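Local coordinates for protein ralf, proline/betaine transporter (Legionella pneumophila, PDB 4D7Q) that probably acts as a guanine nucleotide exchange factor, here an engineered fusion of a Legionella RalF Sec7 domain with a Rickettsia RalF capping domain, at residues 20-25 with 61-66; 54-59 with 101-106. The protein carries 2 engineered substitutions. All coordinates share one frame; numbering follows the deposited sequence.

How the contacts relate
Both contacts lie in the Sec7 part of the fusion, their centres about 10 Å apart. Contact 1 (20-25 with 61-66) brings helix 15-24 against helix 61-68 through apolar side chains; contact 2 (54-59 with 101-106) ties the turn leading into helix 61-68 to the end of helix 93-102 through hydrogen bonds from R56, one of them weak. Helix 61-68, which carries one side of contact 1, also packs through L61 on contact 2: L61 CD2 lies 3.4 Å from R56 O, and L61 CB meets K105 CG at 3.6 Å. N23 ND2 lies 2.9 Å from N58 O, a probable hydrogen bond. A nitrate ion, probably from the crystallisation liquor, sits about 4 Å from the side chain of A63.

Contact 1 of 2, residues 20-25 with 61-66; sequences EAFNAK and LEAVGD
F22 reaches from helix 15-24 to helix 61-68 and makes the whole contact with the leading corner of its ring. F22 CE1 lies 3.8 Å from A63 CB. The same CE1 atom is 3.8 Å from V64 CG2, and CZ, the next ring atom, sits at almost the same distances from both methyls. Two methyl groups from consecutive residues thus share one end of the phenyl group, which they approach obliquely. The F22 side chain stretches out to them because CG is anti to the backbone N (chi1 -176°). V64 turns its CG2 branch to the ring, and the two side chains cross at about a right angle. I30 and L59 also pack on F22, helping to bury it.

No hydrogen bond joins the two segments directly; polar links nearby run through the turn before helix 61-68. N23 bonds through OD1 to D60 N, while D60 OD1 accepts weak bonds from E62 N and A63 N. This is helix-to-helix packing in the all-helical Sec7 domain, with one aromatic side chain bridging to the first turn of helix 61-68.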
# COMPACT_ATOMS: atom_id res chain seq x y z
N GLU A 20 20.71 11.48 4.81
CA GLU A 20 21.54 10.35 5.21
C GLU A 20 20.91 9.54 6.34
O GLU A 20 20.90 8.31 6.25
CB GLU A 20 22.96 10.80 5.58
CG GLU A 20 23.77 11.29 4.40
CD GLU A 20 25.19 11.72 4.72
OE1 GLU A 20 25.66 11.49 5.86
OE2 GLU A 20 25.84 12.30 3.82
N ALA A 21 20.33 10.21 7.35
CA ALA A 21 19.66 9.53 8.46
C ALA A 21 18.43 8.77 7.95
O ALA A 21 18.28 7.59 8.28
CB ALA A 21 19.26 10.51 9.56
N PHE A 22 17.60 9.42 7.07
CA PHE A 22 16.38 8.83 6.50
C PHE A 22 16.70 7.60 5.66
O PHE A 22 16.02 6.60 5.78
CB PHE A 22 15.59 9.86 5.63
CG PHE A 22 14.28 9.34 5.08
CD1 PHE A 22 14.23 8.68 3.85
CD2 PHE A 22 13.10 9.47 5.81
CE1 PHE A 22 13.02 8.17 3.36
CE2 PHE A 22 11.89 8.96 5.31
CZ PHE A 22 11.86 8.33 4.09
N ASN A 23 17.69 7.68 4.79
CA ASN A 23 18.07 6.56 3.93
C ASN A 23 18.58 5.34 4.70
O ASN A 23 18.27 4.22 4.32
CB ASN A 23 19.03 7.03 2.83
CG ASN A 23 18.36 8.01 1.89
OD1 ASN A 23 17.12 8.10 1.80
ND2 ASN A 23 19.15 8.71 1.12
N ALA A 24 19.32 5.57 5.80
CA ALA A 24 19.84 4.49 6.65
C ALA A 24 18.68 3.86 7.44
O ALA A 24 18.50 2.64 7.40
CB ALA A 24 20.91 5.03 7.59
N LYS A 25 17.85 4.71 8.08
CA LYS A 25 16.67 4.28 8.84
C LYS A 25 15.62 5.41 8.78
O LYS A 25 15.77 6.41 9.49
CB LYS A 25 17.02 3.87 10.28
CG LYS A 25 15.92 3.07 10.93
CD LYS A 25 16.00 2.98 12.44
CE LYS A 25 14.91 2.04 12.92
NZ LYS A 25 14.87 1.89 14.40
N LEU A 61 12.69 6.13 -2.09
CA LEU A 61 11.30 6.38 -2.47
C LEU A 61 10.35 5.28 -2.04
O LEU A 61 9.16 5.51 -1.86
CB LEU A 61 11.19 6.68 -3.97
CG LEU A 61 11.88 7.97 -4.43
CD1 LEU A 61 11.49 8.31 -5.86
CD2 LEU A 61 11.53 9.15 -3.49
N GLU A 62 10.88 4.09 -1.86
CA GLU A 62 10.08 3.00 -1.36
C GLU A 62 9.66 3.36 0.08
O GLU A 62 8.49 3.17 0.43
CB GLU A 62 10.89 1.72 -1.36
CG GLU A 62 11.49 1.38 -2.72
CD GLU A 62 11.71 -0.10 -2.95
OE1 GLU A 62 11.83 -0.85 -1.96
OE2 GLU A 62 11.74 -0.51 -4.13
N ALA A 63 10.61 3.91 0.88
CA ALA A 63 10.40 4.32 2.28
C ALA A 63 9.53 5.55 2.38
O ALA A 63 8.69 5.65 3.29
CB ALA A 63 11.74 4.57 2.95
N VAL A 64 9.68 6.47 1.39
CA VAL A 64 8.84 7.68 1.31
C VAL A 64 7.36 7.25 1.08
O VAL A 64 6.50 7.64 1.87
CB VAL A 64 9.34 8.68 0.23
CG1 VAL A 64 8.29 9.78 -0.05
CG2 VAL A 64 10.68 9.30 0.65
N GLY A 65 7.13 6.41 0.06
CA GLY A 65 5.81 5.87 -0.29
C GLY A 65 5.19 5.08 0.85
O GLY A 65 3.99 5.19 1.10
N ASP A 66 6.02 4.28 1.56
CA ASP A 66 5.58 3.48 2.70
C ASP A 66 5.12 4.34 3.88
O ASP A 66 4.10 4.05 4.50
CB ASP A 66 6.68 2.51 3.15
CG ASP A 66 6.10 1.39 3.99
OD1 ASP A 66 5.34 0.55 3.42
OD2 ASP A 66 6.34 1.38 5.21

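Contact 2 of 2, residues 54-59 with 101-106; sequences QQRKNL and LKTFKL
R56 spans the gap between the two segments with its side chain, donating to two successive backbone carbonyls, those of K102 and T103. Its chi1 of -170° points the chain away from the backbone N, and chi2 and chi3 near 180° keep it straight out to NE. The CA atoms of R56 and T103, the nearest pair across the two segments, are 8.6 Å apart, a distance the extended side chain covers.

At the guanidinium, NE donates to T103 O at 3.1 Å in an almost straight bond. That oxygen lies at the edge of the guanidinium, close to its plane, whereas the donor is tilted from the carbonyl plane of T103. NH2 adds a weak, strongly bent bond to K102 O at 3.3 Å, which it meets obliquely. The NE bond should do most to orient the guanidinium, with the weak NH2 bond only adding to it.

K102 and T103 contribute backbone oxygens and send their polar ends elsewhere: K102 NZ bonds to E199 O, and T103 OG1 to T99 O. R56 NH2 and K102 NZ remain 6.9 Å apart, so any repulsion between the like charges is probably modest.

In the Sec7 part, this surface bridge joins the turn between helices 44-54 and 61-68 to the end of helix 93-102. F104 packs on both L68 of helix 61-68 and L116 of helix 110-127, and L106 touches I113 of the latter.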
# COMPACT_ATOMS: atom_id res chain seq x y z
N GLN A 54 10.58 17.97 -2.20
CA GLN A 54 11.83 18.66 -2.52
C GLN A 54 13.05 17.79 -2.63
O GLN A 54 13.89 18.03 -3.50
CB GLN A 54 12.05 19.86 -1.60
CG GLN A 54 11.05 20.98 -1.88
CD GLN A 54 10.90 21.97 -0.76
OE1 GLN A 54 11.88 22.51 -0.23
NE2 GLN A 54 9.66 22.29 -0.44
N GLN A 55 13.16 16.76 -1.78
CA GLN A 55 14.33 15.88 -1.81
C GLN A 55 14.09 14.54 -2.50
O GLN A 55 14.92 13.64 -2.34
CB GLN A 55 14.89 15.66 -0.37
CG GLN A 55 15.29 16.94 0.34
CD GLN A 55 16.39 17.73 -0.34
OE1 GLN A 55 17.18 17.21 -1.15
NE2 GLN A 55 16.46 18.99 -0.03
N ARG A 56 12.99 14.41 -3.27
CA ARG A 56 12.63 13.17 -3.99
C ARG A 56 13.83 12.47 -4.66
O ARG A 56 13.97 11.26 -4.54
CB ARG A 56 11.52 13.45 -5.03
CG ARG A 56 10.92 12.19 -5.63
CD ARG A 56 9.91 12.49 -6.71
NE ARG A 56 9.44 11.28 -7.38
CZ ARG A 56 10.03 10.70 -8.43
NH1 ARG A 56 11.16 11.21 -8.92
NH2 ARG A 56 9.51 9.62 -8.99
N LYS A 57 14.71 13.23 -5.34
CA LYS A 57 15.90 12.73 -6.05
C LYS A 57 16.87 12.00 -5.13
O LYS A 57 17.60 11.12 -5.58
CB LYS A 57 16.69 13.90 -6.68
CG LYS A 57 15.94 14.65 -7.78
CD LYS A 57 16.69 15.90 -8.27
CE LYS A 57 17.87 15.59 -9.15
NZ LYS A 57 17.52 14.69 -10.28
N ASN A 58 16.90 12.39 -3.85
CA ASN A 58 17.90 11.92 -2.89
C ASN A 58 17.49 10.83 -1.93
O ASN A 58 18.33 10.28 -1.22
CB ASN A 58 18.41 13.14 -2.12
CG ASN A 58 19.02 14.20 -3.02
OD1 ASN A 58 18.76 15.40 -2.86
ND2 ASN A 58 19.78 13.79 -4.03
N LEU A 59 16.20 10.51 -1.91
CA LEU A 59 15.65 9.59 -0.93
C LEU A 59 15.30 8.21 -1.42
O LEU A 59 15.12 7.99 -2.60
CB LEU A 59 14.42 10.26 -0.30
CG LEU A 59 14.66 11.62 0.41
CD1 LEU A 59 13.33 12.29 0.73
CD2 LEU A 59 15.50 11.44 1.67
N LEU A 101 0.43 9.15 -9.26
CA LEU A 101 0.96 7.78 -9.12
C LEU A 101 2.45 7.68 -9.45
O LEU A 101 3.20 6.97 -8.76
CB LEU A 101 0.15 6.82 -10.01
CG LEU A 101 -1.33 6.61 -9.59
CD1 LEU A 101 -1.99 5.68 -10.54
CD2 LEU A 101 -1.45 6.05 -8.14
N LYS A 102 2.89 8.42 -10.49
CA LYS A 102 4.31 8.41 -10.90
C LYS A 102 5.27 9.13 -9.93
O LYS A 102 6.49 8.98 -10.05
CB LYS A 102 4.50 8.86 -12.35
CG LYS A 102 4.02 7.81 -13.34
CD LYS A 102 5.04 6.65 -13.42
CE LYS A 102 6.13 6.90 -14.45
NZ LYS A 102 7.25 5.93 -14.32
N THR A 103 4.71 9.88 -9.02
CA THR A 103 5.45 10.45 -7.92
C THR A 103 6.02 9.37 -6.98
O THR A 103 7.03 9.56 -6.41
CB THR A 103 4.59 11.41 -7.09
OG1 THR A 103 3.91 12.33 -7.93
CG2 THR A 103 5.41 12.17 -6.17
N PHE A 104 5.34 8.25 -6.88
CA PHE A 104 5.70 7.22 -5.94
C PHE A 104 6.43 6.02 -6.48
O PHE A 104 6.35 5.66 -7.62
CB PHE A 104 4.45 6.66 -5.26
CG PHE A 104 3.62 7.67 -4.56
CD1 PHE A 104 2.63 8.33 -5.22
CD2 PHE A 104 3.86 7.97 -3.26
CE1 PHE A 104 1.88 9.27 -4.59
CE2 PHE A 104 3.11 8.91 -2.62
CZ PHE A 104 2.13 9.56 -3.28
N LYS A 105 7.33 5.02 -5.63
CA LYS A 105 7.37 3.62 -5.51
C LYS A 105 6.14 3.31 -4.68
O LYS A 105 6.14 3.47 -3.48
CB LYS A 105 8.63 3.29 -4.78
CG LYS A 105 9.86 3.69 -5.45
CD LYS A 105 10.15 2.91 -6.71
N LEU A 106 5.33 2.82 -5.53
CA LEU A 106 4.07 2.47 -4.95
C LEU A 106 4.12 1.24 -4.05
O LEU A 106 4.81 0.31 -4.34
CB LEU A 106 3.00 2.30 -6.01
CG LEU A 106 2.64 3.47 -6.89
CD1 LEU A 106 1.89 3.07 -8.11
CD2 LEU A 106 1.82 4.46 -6.11